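PDB 5GXX: glucanase from Clostridium thermocellum, which probably hydrolyses beta-1,4 linkages within cellulose chains as a family 9 endoglucanase of the cellulosome. Local coordinates for residues A[17-21]-A[409-413]; A[119-125]-A[362-368]; A[165-169]-A[208-212]. The protein carries 1 engineered substitution. All coordinates share one frame; numbering follows the deposited sequence.

Contacts 1 and 2 form one continuous region near the middle of the chain, and contact 3 stands apart from both. The centres of contacts 1 and 2 lie about 13 Å apart, and Gln21 OE1 meets His363 NE2 at 2.8 Å, probably as a hydrogen bond, while Val410 packs on the same histidine. Both border the pocket occupied by Tris: its nearest atoms come within about 3 Å of the His119 side chain and about 6 Å of that of Ala411. Contact 3 joins two helices of the same catalytic domain; its centre is about 26 Å from that of contact 1 and about 37 Å from that of contact 2.

Contact 1 (A[17-21]-A[409-413]); sequences FYECQ and EVACD
Phe17 and Tyr18 leave neighbouring positions of helix 7-20 by different torsions, yet both rings arrive at the chain around Cys412. In Phe17, CG stands opposite the backbone N (chi1 169°), which carries the ring out to the Ala411-Cys412 peptide. Tyr18 instead keeps CG beside its own N (chi1 -69°), and its hydroxyl swings over to the next carbonyl along. There OH donates to Cys412 O at 2.7 Å, in the carbonyl plane and on a lone pair, with a C=O...donor angle of 143°. The bond uses a main-chain acceptor of the chain that runs into helix 412-429, tying helix 7-20 to it.

Around this bond, rings pack against both side chains and the main chain. Tyr18 CE1 lies 4.0 Å from Cys412 CB, and Cys412 SG makes an oblique sulfur-aromatic contact, 5.4 Å from the Tyr18 ring centroid. Phe17 CE2 approaches Ala411 O at 3.6 Å, and Cys412 N of the same peptide sits at the ring's edge, near its plane. Gln21 CG lies over one face of the Phe17 ring, toward its rim, and Phe17 CD2 in turn lies over the centre of the Tyr18 ring. At the start of segment 409-413, Glu409 OE2 hydrogen-bonds to the bound Tris. Helix 7-20 thus backs the pocket-lining chain, an arrangement belonging to the (alpha/alpha)6 barrel of family 9 glycoside hydrolases.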
ATOM      1  N   PHE A  17      24.558  16.771  31.129  1.00 11.47           N
ATOM      2  CA  PHE A  17      23.723  17.030  29.954  1.00 11.34           C
ATOM      3  C   PHE A  17      24.537  17.155  28.664  1.00 10.97           C
ATOM      4  O   PHE A  17      24.162  16.550  27.651  1.00 10.50           O
ATOM      5  CB  PHE A  17      22.827  18.258  30.191  1.00  9.74           C
ATOM      6  CG  PHE A  17      22.134  18.744  28.942  1.00 11.59           C
ATOM      7  CD1 PHE A  17      21.032  18.083  28.413  1.00 11.45           C
ATOM      8  CD2 PHE A  17      22.598  19.876  28.297  1.00 10.47           C
ATOM      9  CE1 PHE A  17      20.385  18.536  27.259  1.00 12.31           C
ATOM     10  CE2 PHE A  17      21.936  20.382  27.156  1.00 15.20           C
ATOM     11  CZ  PHE A  17      20.842  19.699  26.618  1.00  9.28           C
ATOM     12  N   TYR A  18      25.628  17.924  28.694  1.00 10.98           N
ATOM     13  CA  TYR A  18      26.406  18.110  27.466  1.00 11.28           C
ATOM     14  C   TYR A  18      26.981  16.804  26.926  1.00 12.36           C
ATOM     15  O   TYR A  18      27.115  16.644  25.707  1.00 12.63           O
ATOM     16  CB  TYR A  18      27.482  19.175  27.646  1.00 11.83           C
ATOM     17  CG  TYR A  18      26.856  20.539  27.795  1.00 11.44           C
ATOM     18  CD1 TYR A  18      26.463  21.265  26.671  1.00  9.17           C
ATOM     19  CD2 TYR A  18      26.595  21.077  29.058  1.00 10.54           C
ATOM     20  CE1 TYR A  18      25.829  22.490  26.799  1.00  9.54           C
ATOM     21  CE2 TYR A  18      25.979  22.313  29.197  1.00 10.84           C
ATOM     22  CZ  TYR A  18      25.598  23.008  28.064  1.00 12.47           C
ATOM     23  OH  TYR A  18      25.016  24.250  28.168  1.00 11.28           O
ATOM     24  N   GLU A  19      27.294  15.839  27.790  1.00 10.67           N
ATOM     25  CA  GLU A  19      27.745  14.531  27.291  1.00 11.21           C
ATOM     26  C   GLU A  19      26.638  13.768  26.561  1.00 11.81           C
ATOM     27  O   GLU A  19      26.891  12.972  25.651  1.00 13.13           O
ATOM     28  CB  GLU A  19      28.308  13.689  28.435  1.00 11.71           C
ATOM     29  CG  GLU A  19      29.618  14.290  28.916  1.00 15.11           C
ATOM     30  CD  GLU A  19      30.203  13.631  30.161  1.00 13.14           C
ATOM     31  OE1 GLU A  19      30.115  12.408  30.326  1.00 13.78           O
ATOM     32  OE2 GLU A  19      30.765  14.385  30.971  1.00 16.32           O
ATOM     33  N   CYS A  20      25.390  13.994  26.961  1.00 11.52           N
ATOM     34  CA  CYS A  20      24.247  13.431  26.238  1.00 11.55           C
ATOM     35  C   CYS A  20      24.110  14.024  24.825  1.00 10.99           C
ATOM     36  O   CYS A  20      23.484  13.416  23.953  1.00 11.21           O
ATOM     37  CB  CYS A  20      22.969  13.719  27.015  1.00 11.94           C
ATOM     38  SG  CYS A  20      22.908  12.927  28.622  1.00 12.30           S
ATOM     39  N   GLN A  21      24.695  15.203  24.618  1.00 11.81           N
ATOM     40  CA  GLN A  21      24.561  15.937  23.359  1.00 11.69           C
ATOM     41  C   GLN A  21      25.706  15.678  22.392  1.00 13.53           C
ATOM     42  O   GLN A  21      25.707  16.207  21.274  1.00 13.24           O
ATOM     43  CB  GLN A  21      24.498  17.443  23.625  1.00 12.05           C
ATOM     44  CG  GLN A  21      23.330  17.883  24.500  1.00 11.87           C
ATOM     45  CD  GLN A  21      21.993  17.597  23.859  1.00 10.48           C
ATOM     46  OE1 GLN A  21      21.378  16.577  24.134  1.00 13.80           O
ATOM     47  NE2 GLN A  21      21.572  18.467  22.943  1.00 13.39           N
ATOM     48  N   GLU A 409      11.040  21.744  25.601  1.00 10.78           N
ATOM     49  CA  GLU A 409      12.280  21.930  24.846  1.00 10.83           C
ATOM     50  C   GLU A 409      13.490  21.844  25.776  1.00 10.49           C
ATOM     51  O   GLU A 409      13.402  22.228  26.947  1.00  9.42           O
ATOM     52  CB  GLU A 409      12.274  23.260  24.067  1.00  9.92           C
ATOM     53  CG  GLU A 409      13.496  23.523  23.177  1.00 10.75           C
ATOM     54  CD  GLU A 409      13.727  22.498  22.089  1.00 14.65           C
ATOM     55  OE1 GLU A 409      13.636  21.271  22.320  1.00 16.78           O
ATOM     56  OE2 GLU A 409      14.047  22.912  20.956  1.00 24.17           O
ATOM     57  N   VAL A 410      14.577  21.300  25.249  1.00 10.21           N
ATOM     58  CA  VAL A 410      15.867  21.243  25.943  1.00 10.52           C
ATOM     59  C   VAL A 410      16.939  21.652  24.936  1.00 10.74           C
ATOM     60  O   VAL A 410      16.783  21.407  23.738  1.00 12.33           O
ATOM     61  CB  VAL A 410      16.162  19.818  26.515  1.00 10.12           C
ATOM     62  CG1 VAL A 410      15.235  19.508  27.691  1.00 10.45           C
ATOM     63  CG2 VAL A 410      16.070  18.755  25.413  1.00 12.86           C
ATOM     64  N   ALA A 411      18.018  22.298  25.373  1.00 10.65           N
ATOM     65  CA  ALA A 411      19.035  22.716  24.402  1.00 10.44           C
ATOM     66  C   ALA A 411      20.332  23.115  25.075  1.00 10.69           C
ATOM     67  O   ALA A 411      20.361  23.466  26.254  1.00 10.36           O
ATOM     68  CB  ALA A 411      18.491  23.881  23.553  1.00 11.51           C
ATOM     69  N   CYS A 412      21.403  23.094  24.295  1.00 11.93           N
ATOM     70  CA  CYS A 412      22.706  23.577  24.744  1.00 10.73           C
ATOM     71  C   CYS A 412      22.612  24.958  25.384  1.00 10.95           C
ATOM     72  O   CYS A 412      23.139  25.168  26.478  1.00 12.06           O
ATOM     73  CB  CYS A 412      23.700  23.620  23.578  1.00 11.99           C
ATOM     74  SG  CYS A 412      24.181  22.001  22.924  1.00 12.67           S
ATOM     75  N   ASP A 413      21.948  25.904  24.715  1.00 10.62           N
ATOM     76  CA  ASP A 413      21.926  27.273  25.214  1.00 10.63           C
ATOM     77  C   ASP A 413      21.054  27.395  26.473  1.00 10.51           C
ATOM     78  O   ASP A 413      21.280  28.281  27.300  1.00 11.39           O
ATOM     79  CB  ASP A 413      21.477  28.238  24.115  1.00 11.44           C
ATOM     80  CG  ASP A 413      19.970  28.270  23.949  1.00 10.27           C
ATOM     81  OD1 ASP A 413      19.406  27.321  23.356  1.00 13.65           O
ATOM     82  OD2 ASP A 413      19.355  29.266  24.400  1.00 10.11           O
TER

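Contact 2 (A[119-125]-A[362-368])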
ATOM      1  N   HIS A 119      14.345  17.678  11.719  1.00 14.83           N
ATOM      2  CA  HIS A 119      13.222  17.764  12.644  1.00 14.92           C
ATOM      3  C   HIS A 119      12.027  16.929  12.226  1.00 15.80           C
ATOM      4  O   HIS A 119      11.218  16.538  13.065  1.00 16.14           O
ATOM      5  CB  HIS A 119      12.837  19.234  12.832  1.00 14.84           C
ATOM      6  CG  HIS A 119      13.884  20.010  13.563  1.00 14.80           C
ATOM      7  ND1 HIS A 119      13.711  21.325  13.929  1.00 17.54           N
ATOM      8  CD2 HIS A 119      15.109  19.647  14.008  1.00 15.33           C
ATOM      9  CE1 HIS A 119      14.793  21.746  14.563  1.00 17.48           C
ATOM     10  NE2 HIS A 119      15.650  20.743  14.634  1.00 17.25           N
ATOM     11  N   LYS A 120      11.947  16.595  10.941  1.00 15.65           N
ATOM     12  CA  LYS A 120      10.809  15.810  10.472  1.00 17.58           C
ATOM     13  C   LYS A 120      10.842  14.366  10.980  1.00 17.49           C
ATOM     14  O   LYS A 120       9.814  13.687  11.022  1.00 18.95           O
ATOM     15  CB  LYS A 120      10.790  15.851   8.947  1.00 19.76           C
ATOM     16  CG  LYS A 120       9.463  15.512   8.322  1.00 24.93           C
ATOM     17  CD  LYS A 120       9.574  15.692   6.807  1.00 29.89           C
ATOM     18  CE  LYS A 120       8.583  14.814   6.053  1.00 34.60           C
ATOM     19  NZ  LYS A 120       7.219  14.853   6.661  1.00 37.38           N
ATOM     20  N   TRP A 121      12.019  13.911  11.409  1.00 16.08           N
ATOM     21  CA  TRP A 121      12.222  12.519  11.806  1.00 15.58           C
ATOM     22  C   TRP A 121      12.485  12.452  13.308  1.00 15.38           C
ATOM     23  O   TRP A 121      13.205  13.295  13.849  1.00 15.71           O
ATOM     24  CB  TRP A 121      13.405  11.926  11.035  1.00 15.31           C
ATOM     25  CG  TRP A 121      13.769  10.512  11.405  1.00 15.88           C
ATOM     26  CD1 TRP A 121      13.133   9.369  11.014  1.00 15.45           C
ATOM     27  CD2 TRP A 121      14.861  10.104  12.235  1.00 15.35           C
ATOM     28  NE1 TRP A 121      13.771   8.268  11.544  1.00 16.48           N
ATOM     29  CE2 TRP A 121      14.832   8.691  12.302  1.00 16.48           C
ATOM     30  CE3 TRP A 121      15.862  10.798  12.933  1.00 17.09           C
ATOM     31  CZ2 TRP A 121      15.767   7.951  13.030  1.00 15.26           C
ATOM     32  CZ3 TRP A 121      16.790  10.061  13.653  1.00 15.97           C
ATOM     33  CH2 TRP A 121      16.738   8.652  13.692  1.00 15.92           C
ATOM     34  N   TRP A 122      11.917  11.433  13.944  1.00 14.83           N
ATOM     35  CA  TRP A 122      11.999  11.223  15.390  1.00 14.83           C
ATOM     36  C   TRP A 122      12.689   9.874  15.617  1.00 14.32           C
ATOM     37  O   TRP A 122      12.137   8.824  15.299  1.00 16.18           O
ATOM     38  CB  TRP A 122      10.605  11.250  16.043  1.00 14.08           C
ATOM     39  CG  TRP A 122      10.692  11.430  17.542  1.00 13.46           C
ATOM     40  CD1 TRP A 122      10.740  10.445  18.486  1.00 14.56           C
ATOM     41  CD2 TRP A 122      10.809  12.670  18.250  1.00 12.10           C
ATOM     42  NE1 TRP A 122      10.839  10.996  19.748  1.00 14.76           N
ATOM     43  CE2 TRP A 122      10.893  12.362  19.628  1.00 12.51           C
ATOM     44  CE3 TRP A 122      10.835  14.017  17.859  1.00 12.85           C
ATOM     45  CZ2 TRP A 122      10.995  13.354  20.613  1.00 12.55           C
ATOM     46  CZ3 TRP A 122      10.940  14.995  18.837  1.00 15.28           C
ATOM     47  CH2 TRP A 122      11.053  14.659  20.187  1.00 15.20           C
ATOM     48  N   GLY A 123      13.915   9.896  16.126  1.00 14.94           N
ATOM     49  CA  GLY A 123      14.647   8.665  16.397  1.00 14.58           C
ATOM     50  C   GLY A 123      16.027   8.998  16.927  1.00 12.00           C
ATOM     51  O   GLY A 123      16.379  10.171  17.058  1.00 13.28           O
ATOM     52  N   SER A 124      16.804   7.962  17.220  1.00 12.19           N
ATOM     53  CA  SER A 124      18.051   8.094  17.964  1.00 12.74           C
ATOM     54  C   SER A 124      19.227   8.483  17.071  1.00 13.49           C
ATOM     55  O   SER A 124      19.326   8.045  15.914  1.00 14.36           O
ATOM     56  CB  SER A 124      18.350   6.785  18.708  1.00 12.57           C
ATOM     57  OG  SER A 124      17.337   6.541  19.679  1.00 13.46           O
ATOM     58  N   ALA A 125      20.118   9.297  17.632  1.00 13.19           N
ATOM     59  CA  ALA A 125      21.300   9.800  16.943  1.00 12.16           C
ATOM     60  C   ALA A 125      22.059   8.725  16.164  1.00 13.13           C
ATOM     61  O   ALA A 125      22.445   8.932  15.015  1.00 14.35           O
ATOM     62  CB  ALA A 125      22.251  10.466  17.957  1.00 11.93           C
ATOM     63  N   HIS A 362      11.501  16.959  25.325  1.00 11.84           N
ATOM     64  CA  HIS A 362      11.377  16.848  23.867  1.00 11.49           C
ATOM     65  C   HIS A 362      12.745  16.506  23.287  1.00 12.39           C
ATOM     66  O   HIS A 362      13.442  17.349  22.723  1.00 12.43           O
ATOM     67  CB  HIS A 362      10.812  18.166  23.304  1.00 12.50           C
ATOM     68  CG  HIS A 362      10.326  18.074  21.889  1.00 13.27           C
ATOM     69  ND1 HIS A 362       9.090  17.565  21.543  1.00 15.44           N
ATOM     70  CD2 HIS A 362      10.919  18.447  20.732  1.00 17.36           C
ATOM     71  CE1 HIS A 362       8.941  17.644  20.231  1.00 16.02           C
ATOM     72  NE2 HIS A 362      10.040  18.164  19.716  1.00 15.97           N
ATOM     73  N   HIS A 363      13.157  15.254  23.463  1.00 10.21           N
ATOM     74  CA  HIS A 363      14.535  14.861  23.156  1.00 11.06           C
ATOM     75  C   HIS A 363      14.499  13.451  22.577  1.00 11.70           C
ATOM     76  O   HIS A 363      14.102  12.484  23.244  1.00 12.00           O
ATOM     77  CB  HIS A 363      15.409  14.926  24.421  1.00 10.98           C
ATOM     78  CG  HIS A 363      16.872  14.790  24.152  1.00  9.87           C
ATOM     79  ND1 HIS A 363      17.462  13.575  23.854  1.00 10.16           N
ATOM     80  CD2 HIS A 363      17.867  15.706  24.147  1.00 11.64           C
ATOM     81  CE1 HIS A 363      18.756  13.758  23.664  1.00 10.95           C
ATOM     82  NE2 HIS A 363      19.028  15.038  23.847  1.00 10.24           N
ATOM     83  N   ARG A 364      14.893  13.348  21.311  1.00 10.80           N
ATOM     84  CA  ARG A 364      14.741  12.108  20.549  1.00 11.14           C
ATOM     85  C   ARG A 364      15.537  10.929  21.099  1.00 11.68           C
ATOM     86  O   ARG A 364      15.009   9.830  21.287  1.00 12.90           O
ATOM     87  CB  ARG A 364      15.183  12.376  19.107  1.00 11.52           C
ATOM     88  CG  ARG A 364      14.110  13.091  18.295  1.00 14.12           C
ATOM     89  CD  ARG A 364      14.734  13.750  17.082  1.00 11.48           C
ATOM     90  NE  ARG A 364      13.813  14.537  16.255  1.00 13.21           N
ATOM     91  CZ  ARG A 364      13.479  15.800  16.505  1.00 13.19           C
ATOM     92  NH1 ARG A 364      13.964  16.438  17.565  1.00 12.88           N
ATOM     93  NH2 ARG A 364      12.621  16.434  15.707  1.00 14.10           N
ATOM     94  N   THR A 365      16.810  11.179  21.373  1.00 11.87           N
ATOM     95  CA  THR A 365      17.677  10.074  21.744  1.00 12.24           C
ATOM     96  C   THR A 365      17.442   9.654  23.184  1.00 11.38           C
ATOM     97  O   THR A 365      17.527   8.457  23.480  1.00 11.99           O
ATOM     98  CB  THR A 365      19.145  10.390  21.424  1.00 11.74           C
ATOM     99  OG1 THR A 365      19.261  10.631  20.015  1.00 12.27           O
ATOM    100  CG2 THR A 365      20.061   9.211  21.757  1.00 12.27           C
ATOM    101  N   ALA A 366      17.044  10.589  24.048  1.00 11.18           N
ATOM    102  CA  ALA A 366      16.697  10.185  25.415  1.00 12.85           C
ATOM    103  C   ALA A 366      15.402   9.381  25.457  1.00 11.49           C
ATOM    104  O   ALA A 366      15.206   8.527  26.327  1.00 13.04           O
ATOM    105  CB  ALA A 366      16.588  11.394  26.332  1.00 11.45           C
ATOM    106  N   HIS A 367      14.503   9.653  24.515  1.00 12.11           N
ATOM    107  CA  HIS A 367      13.232   8.955  24.401  1.00 13.14           C
ATOM    108  C   HIS A 367      13.435   7.486  24.029  1.00 12.61           C
ATOM    109  O   HIS A 367      12.925   6.602  24.725  1.00 14.77           O
ATOM    110  CB  HIS A 367      12.354   9.690  23.386  1.00 14.12           C
ATOM    111  CG  HIS A 367      11.028   9.043  23.136  1.00 12.00           C
ATOM    112  ND1 HIS A 367      10.398   9.102  21.910  1.00 12.86           N
ATOM    113  CD2 HIS A 367      10.216   8.317  23.943  1.00 11.18           C
ATOM    114  CE1 HIS A 367       9.252   8.447  21.976  1.00 12.48           C
ATOM    115  NE2 HIS A 367       9.118   7.963  23.199  1.00 13.70           N
ATOM    116  N   GLY A 368      14.146   7.258  22.928  1.00 13.39           N
ATOM    117  CA  GLY A 368      14.445   5.901  22.494  1.00 14.10           C
ATOM    118  C   GLY A 368      13.308   5.208  21.765  1.00 14.96           C
ATOM    119  O   GLY A 368      12.980   4.069  22.085  1.00 15.45           O
TER
HETATM  120  O   HOH W   1      14.629   7.710  19.642  1.00 15.08           O
HETATM  121  O   HOH W   2      18.181   6.176  22.142  1.00 15.13           O
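Arg364 and Trp122 lie at the heart of a contact between the loop that follows helix 115-120 and the short, N-capped helix 364-367; it includes an aromatic cluster of Trp122, His362 and His367 and sits beside the Tris-occupied pocket of the family 9 catalytic domain.

Among the direct hydrogen bonds, two place the guanidinium group of Arg364 against main-chain carbonyls at its edge. NE reaches Trp121 O at 2.8 Å, nearly straight (162°) and on a lone pair; NH2 meets His119 O at 3.0 Å in a more bent bond. NH1 turns to Gly52 O. Trp122 NE1 donates to His367 ND1 at 2.9 Å, and since NE2 of that histidine bonds to Pro377 O, the proton is probably on NE2. Ala125 N donates a hydrogen bond to Thr365 OG1 at 2.9 Å. His363 caps the helix, ND1 accepting from Ala366 N at 3.0 Å, while its NE2 bonds to Gln21 OE1.

An edge-to-face pair and a CH-pi contact add to the hold on the indole. Arg364, extended from CG to NE, lays CG 3.4 Å from the centroid of the six-membered ring, over its face, and the CE3-CZ3 edge of that ring lies over the face of the guanidinium, planes 38° apart. Trp122 points its far edge into the face of His362 in a T-shaped pair, planes at 64°; His362 itself is steadied by ND1 bonding to Ile402 O.

Water completes the seam. Two molecules meet the hydroxyl of Ser124: one donates to Arg364 O, the other to Thr365 O while lying 2.6 Å from Ser124 OG.

Contact 3 (A[165-169]-A[208-212]); sequences LRYAK and LYLAT
Leu208 CD2 is the bump on which this helix pair turns: it drops into a hollow on helix 162-178 lined by Leu165 CD1, Ala168 CB and Lys169 CG, at 3.9, 4.1 and 4.1 Å respectively. Leu165 lies one turn before the adjacent Ala168 and Lys169; Ala168 CB forms the floor of the hollow, with Leu165 and Lys169 as its walls.

The fit is reciprocal. Leu165, its CG thrown away from the backbone N (chi1 178°), sends CD1 across to helix 198-212, where it rests among Leu208 CD2, Ala211 CB at 4.2 Å and Thr212 CG2 at 4.1 Å. Thr212 shows its methyl to the partner because its hydroxyl is turned back onto its own helix: OG1 donates to Leu208 O at 2.8 Å and also pairs with Asp214 N. At one end of the seam the extended chain of Lys169 runs up to Thr212 tip to tip, CE 4.0 Å from CG2.

The axes of the two short segments pass 11.6 Å apart with their directions at 144°, a broadly antiparallel but strongly tilted arrangement. The pair belongs to the mostly helical (alpha/alpha)6 barrel of family 9, far from the Tris-occupied pocket. Neighbouring helices touch both members: Tyr217 of helix 215-224 meets Lys169, Leu208 and Thr212, while Leu152, Ser156 and Ile157 of helix 142-158 meet Ala168, Leu165 and Ala211.

Methyl and methylene groups make every close contact here, and the hydroxyl of Thr212 is already engaged on its own side; cohesion between these two segments therefore rests on shape and apolar burial rather than on directional bonds.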
ATOM      1  N   LEU A 165      43.425  30.235  21.127  1.00 19.65           N
ATOM      2  CA  LEU A 165      43.651  31.668  20.967  1.00 19.00           C
ATOM      3  C   LEU A 165      43.992  32.010  19.517  1.00 19.88           C
ATOM      4  O   LEU A 165      43.513  33.007  18.977  1.00 19.88           O
ATOM      5  CB  LEU A 165      44.753  32.169  21.914  1.00 19.75           C
ATOM      6  CG  LEU A 165      45.084  33.659  21.767  1.00 22.15           C
ATOM      7  CD1 LEU A 165      43.896  34.594  22.034  1.00 23.86           C
ATOM      8  CD2 LEU A 165      46.272  34.032  22.639  1.00 26.26           C
ATOM      9  N   ARG A 166      44.799  31.156  18.890  1.00 19.66           N
ATOM     10  CA  ARG A 166      45.147  31.329  17.485  1.00 21.02           C
ATOM     11  C   ARG A 166      43.891  31.363  16.605  1.00 20.76           C
ATOM     12  O   ARG A 166      43.744  32.255  15.759  1.00 21.06           O
ATOM     13  CB  ARG A 166      46.107  30.222  17.046  1.00 20.87           C
ATOM     14  CG  ARG A 166      46.466  30.246  15.562  1.00 21.90           C
ATOM     15  CD  ARG A 166      47.436  29.112  15.210  1.00 22.41           C
ATOM     16  NE  ARG A 166      47.672  28.992  13.772  1.00 22.36           N
ATOM     17  CZ  ARG A 166      48.556  29.720  13.079  1.00 17.26           C
ATOM     18  NH1 ARG A 166      49.280  30.661  13.676  1.00 20.14           N
ATOM     19  NH2 ARG A 166      48.687  29.521  11.769  1.00 19.17           N
ATOM     20  N   TYR A 167      42.990  30.404  16.825  1.00 19.39           N
ATOM     21  CA  TYR A 167      41.748  30.316  16.058  1.00 19.94           C
ATOM     22  C   TYR A 167      40.747  31.396  16.453  1.00 19.40           C
ATOM     23  O   TYR A 167      40.012  31.888  15.600  1.00 20.52           O
ATOM     24  CB  TYR A 167      41.146  28.911  16.125  1.00 18.70           C
ATOM     25  CG  TYR A 167      41.887  27.959  15.208  1.00 20.83           C
ATOM     26  CD1 TYR A 167      43.113  27.405  15.585  1.00 20.01           C
ATOM     27  CD2 TYR A 167      41.380  27.645  13.949  1.00 19.74           C
ATOM     28  CE1 TYR A 167      43.814  26.557  14.725  1.00 22.02           C
ATOM     29  CE2 TYR A 167      42.070  26.795  13.083  1.00 23.24           C
ATOM     30  CZ  TYR A 167      43.277  26.245  13.485  1.00 22.66           C
ATOM     31  OH  TYR A 167      43.964  25.400  12.632  1.00 27.00           O
ATOM     32  N   ALA A 168      40.719  31.773  17.731  1.00 19.42           N
ATOM     33  CA  ALA A 168      39.898  32.913  18.136  1.00 18.81           C
ATOM     34  C   ALA A 168      40.280  34.164  17.344  1.00 19.86           C
ATOM     35  O   ALA A 168      39.413  34.914  16.887  1.00 20.41           O
ATOM     36  CB  ALA A 168      40.048  33.175  19.610  1.00 17.48           C
ATOM     37  N   LYS A 169      41.583  34.391  17.173  1.00 21.41           N
ATOM     38  CA  LYS A 169      42.049  35.540  16.407  1.00 21.43           C
ATOM     39  C   LYS A 169      41.752  35.381  14.921  1.00 22.65           C
ATOM     40  O   LYS A 169      41.398  36.368  14.270  1.00 22.85           O
ATOM     41  CB  LYS A 169      43.550  35.730  16.607  1.00 21.94           C
ATOM     42  CG  LYS A 169      43.945  36.158  18.004  1.00 22.41           C
ATOM     43  CD  LYS A 169      45.461  36.257  18.127  1.00 26.48           C
ATOM     44  CE  LYS A 169      45.873  36.737  19.503  1.00 27.78           C
ATOM     45  NZ  LYS A 169      47.315  37.136  19.483  1.00 31.52           N
ATOM     46  N   LEU A 208      38.803  38.781  23.665  1.00 18.97           N
ATOM     47  CA  LEU A 208      40.183  38.888  23.186  1.00 18.78           C
ATOM     48  C   LEU A 208      41.028  39.881  23.989  1.00 20.73           C
ATOM     49  O   LEU A 208      42.211  39.621  24.239  1.00 20.44           O
ATOM     50  CB  LEU A 208      40.230  39.175  21.681  1.00 19.38           C
ATOM     51  CG  LEU A 208      39.937  37.968  20.785  1.00 20.19           C
ATOM     52  CD1 LEU A 208      39.574  38.358  19.361  1.00 21.47           C
ATOM     53  CD2 LEU A 208      41.053  36.913  20.821  1.00 20.57           C
ATOM     54  N   TYR A 209      40.433  40.990  24.419  1.00 19.54           N
ATOM     55  CA  TYR A 209      41.103  41.890  25.340  1.00 20.70           C
ATOM     56  C   TYR A 209      41.424  41.170  26.640  1.00 21.07           C
ATOM     57  O   TYR A 209      42.548  41.234  27.148  1.00 22.11           O
ATOM     58  CB  TYR A 209      40.245  43.120  25.648  1.00 20.72           C
ATOM     59  CG  TYR A 209      40.985  44.157  26.475  1.00 22.11           C
ATOM     60  CD1 TYR A 209      42.203  44.646  26.029  1.00 19.23           C
ATOM     61  CD2 TYR A 209      40.495  44.631  27.702  1.00 24.13           C
ATOM     62  CE1 TYR A 209      42.918  45.595  26.755  1.00 25.76           C
ATOM     63  CE2 TYR A 209      41.217  45.575  28.445  1.00 26.82           C
ATOM     64  CZ  TYR A 209      42.423  46.051  27.962  1.00 28.26           C
ATOM     65  OH  TYR A 209      43.168  46.998  28.643  1.00 35.19           O
ATOM     66  N   LEU A 210      40.428  40.471  27.179  1.00 20.43           N
ATOM     67  CA  LEU A 210      40.646  39.776  28.436  1.00 19.71           C
ATOM     68  C   LEU A 210      41.653  38.634  28.275  1.00 20.33           C
ATOM     69  O   LEU A 210      42.312  38.245  29.238  1.00 20.68           O
ATOM     70  CB  LEU A 210      39.316  39.290  29.031  1.00 19.99           C
ATOM     71  CG  LEU A 210      38.293  40.321  29.517  1.00 20.85           C
ATOM     72  CD1 LEU A 210      37.076  39.555  30.055  1.00 19.35           C
ATOM     73  CD2 LEU A 210      38.885  41.236  30.580  1.00 22.36           C
ATOM     74  N   ALA A 211      41.773  38.104  27.062  1.00 20.51           N
ATOM     75  CA  ALA A 211      42.748  37.051  26.804  1.00 22.05           C
ATOM     76  C   ALA A 211      44.175  37.578  26.625  1.00 23.12           C
ATOM     77  O   ALA A 211      45.106  37.002  27.189  1.00 25.71           O
ATOM     78  CB  ALA A 211      42.323  36.159  25.628  1.00 21.56           C
ATOM     79  N   THR A 212      44.323  38.677  25.888  1.00 23.25           N
ATOM     80  CA  THR A 212      45.629  39.180  25.448  1.00 23.16           C
ATOM     81  C   THR A 212      46.114  40.440  26.166  1.00 24.03           C
ATOM     82  O   THR A 212      47.322  40.702  26.197  1.00 23.48           O
ATOM     83  CB  THR A 212      45.617  39.552  23.949  1.00 22.67           C
ATOM     84  OG1 THR A 212      44.718  40.655  23.746  1.00 21.42           O
ATOM     85  CG2 THR A 212      45.221  38.375  23.069  1.00 22.90           C
TER